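Local coordinates for protein carbohydrate binding family 6 (Clostridium thermocellum, PDB 5A8C) that probably removes terminal alpha-L-arabinofuranosyl residues from arabinose-containing polysaccharides, as a family 43 glycoside hydrolase with a five-bladed beta-propeller fold, at residues A173-F177 with K244-G248. Numbering follows the deposited sequence.
Sequences AYMYF and KPTTG
The Y174 side chain meets P245 and T246 obliquely: its OH lies 3.8 Å from CG of P245, its CZ 4.1 Å from that same CG, and its CE2 4.0 Å from CG2 of T246. Two residues on, Y176 projects from the same strand face, as expected for alternation along a beta strand. Both tyrosines send CA-to-CB toward the loop and hold chi1 in the m well (-61° and -58°), so the rings project side by side, whereas M175 between them, on equally extended backbone (-112/120), makes no contact with the loop, its side chain staying 9.9 Å away at its closest. The 173-177 strand pairs on one side with 164-167 and on the other with 185-190. Residues 244-248 form the loop joining strands 237-242 and 250-256 of a different antiparallel sheet, making this a junction between two blades of the five-bladed propeller. P245 (-81/-23) and T246 (-132/-1) turn the loop there, and the nearest CA pair, Y174 and P245, stands 8.6 Å apart, a gap bridged by side chains reaching from the strand. The one hydrogen bond across it runs from OH of Y176 to O of P245, 2.7 Å, with the carbonyl oxygen near the ring plane; the same OH lies 3.7 Å from CB of P245. Within the loop, NZ of K244 donates a hydrogen bond to OG1 of T247 at 2.9 Å. V187 of strand 185-190 touches both Y176 and T246. With 173 Å² buried in total, the chemistry implies a modest, largely apolar interface in which a buried phenol satisfies its donor on a main-chain carbonyl, tying the blades without any charged pair.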
loop_
_atom_site.group_PDB
_atom_site.type_symbol
_atom_site.label_atom_id
_atom_site.label_comp_id
_atom_site.label_asym_id
_atom_site.label_seq_id
_atom_site.Cartn_x
_atom_site.Cartn_y
_atom_site.Cartn_z
ATOM N N ALA A 173 -9.916 -14.440 1.071
ATOM C CA ALA A 173 -9.011 -13.307 1.264
ATOM C C ALA A 173 -7.604 -13.804 1.535
ATOM O O ALA A 173 -7.375 -14.846 2.190
ATOM C CB ALA A 173 -9.477 -12.451 2.435
ATOM N N TYR A 174 -6.646 -13.024 1.067
ATOM C CA TYR A 174 -5.218 -13.255 1.198
ATOM C C TYR A 174 -4.541 -11.989 1.635
ATOM O O TYR A 174 -4.874 -10.916 1.141
ATOM C CB TYR A 174 -4.598 -13.672 -0.121
ATOM C CG TYR A 174 -5.138 -14.963 -0.720
ATOM C CD1 TYR A 174 -6.226 -14.953 -1.583
ATOM C CD2 TYR A 174 -4.544 -16.194 -0.451
ATOM C CE1 TYR A 174 -6.698 -16.100 -2.166
ATOM C CE2 TYR A 174 -5.025 -17.353 -1.039
ATOM C CZ TYR A 174 -6.085 -17.302 -1.898
ATOM O OH TYR A 174 -6.544 -18.477 -2.472
ATOM N N MET A 175 -3.550 -12.101 2.516
ATOM C CA MET A 175 -2.634 -11.011 2.860
ATOM C C MET A 175 -1.248 -11.349 2.344
ATOM O O MET A 175 -0.672 -12.339 2.807
ATOM C CB MET A 175 -2.589 -10.733 4.328
ATOM C CG MET A 175 -1.610 -9.611 4.676
ATOM S SD MET A 175 -1.147 -9.417 6.399
ATOM C CE MET A 175 -2.664 -8.720 6.884
ATOM N N TYR A 176 -0.731 -10.514 1.468
ATOM C CA TYR A 176 0.656 -10.574 1.003
ATOM C C TYR A 176 1.474 -9.606 1.842
ATOM O O TYR A 176 0.973 -8.529 2.189
ATOM C CB TYR A 176 0.733 -10.165 -0.496
ATOM C CG TYR A 176 -0.114 -11.022 -1.405
ATOM C CD1 TYR A 176 -1.495 -10.882 -1.489
ATOM C CD2 TYR A 176 0.463 -12.049 -2.185
ATOM C CE1 TYR A 176 -2.274 -11.691 -2.292
ATOM C CE2 TYR A 176 -0.319 -12.838 -3.005
ATOM C CZ TYR A 176 -1.692 -12.686 -3.057
ATOM O OH TYR A 176 -2.513 -13.425 -3.847
ATOM N N PHE A 177 2.707 -9.951 2.200
ATOM C CA PHE A 177 3.489 -9.080 3.072
ATOM C C PHE A 177 4.963 -9.485 2.960
ATOM O O PHE A 177 5.297 -10.479 2.307
ATOM C CB PHE A 177 2.981 -9.138 4.533
ATOM C CG PHE A 177 3.036 -10.517 5.145
ATOM C CD1 PHE A 177 2.007 -11.428 4.929
ATOM C CD2 PHE A 177 4.053 -10.873 5.997
ATOM C CE1 PHE A 177 2.031 -12.695 5.539
ATOM C CE2 PHE A 177 4.087 -12.111 6.623
ATOM C CZ PHE A 177 3.055 -13.002 6.401
ATOM N N LYS A 244 -2.830 -17.980 -11.107
ATOM C CA LYS A 244 -3.124 -18.428 -9.739
ATOM C C LYS A 244 -2.712 -17.328 -8.762
ATOM O O LYS A 244 -1.848 -16.524 -9.055
ATOM C CB LYS A 244 -2.357 -19.718 -9.424
ATOM C CG LYS A 244 -2.698 -20.914 -10.316
ATOM C CD LYS A 244 -1.771 -22.100 -10.137
ATOM C CE LYS A 244 -0.339 -21.880 -10.618
ATOM N NZ LYS A 244 0.540 -22.973 -10.194
ATOM N N PRO A 245 -3.272 -17.328 -7.528
ATOM C CA PRO A 245 -3.019 -16.191 -6.618
ATOM C C PRO A 245 -1.701 -16.257 -5.889
ATOM O O PRO A 245 -1.224 -15.199 -5.432
ATOM C CB PRO A 245 -4.172 -16.262 -5.613
ATOM C CG PRO A 245 -4.626 -17.694 -5.676
ATOM C CD PRO A 245 -4.453 -18.101 -7.111
ATOM N N THR A 246 -1.097 -17.451 -5.710
ATOM C CA THR A 246 0.052 -17.564 -4.828
ATOM C C THR A 246 1.234 -18.330 -5.441
ATOM O O THR A 246 2.264 -18.447 -4.782
ATOM C CB THR A 246 -0.329 -18.222 -3.512
ATOM O OG1 THR A 246 -0.687 -19.584 -3.753
ATOM C CG2 THR A 246 -1.433 -17.487 -2.788
ATOM N N THR A 247 1.079 -18.819 -6.663
ATOM C CA THR A 247 2.052 -19.605 -7.394
ATOM C C THR A 247 1.902 -19.281 -8.871
ATOM O O THR A 247 0.910 -18.639 -9.248
ATOM C CB THR A 247 1.855 -21.138 -7.201
ATOM O OG1 THR A 247 0.576 -21.509 -7.678
ATOM C CG2 THR A 247 2.018 -21.542 -5.755
ATOM N N GLY A 248 2.860 -19.651 -9.674
ATOM C CA GLY A 248 2.743 -19.549 -11.101
ATOM C C GLY A 248 3.103 -18.182 -11.677
ATOM O O GLY A 248 2.803 -17.950 -12.833
#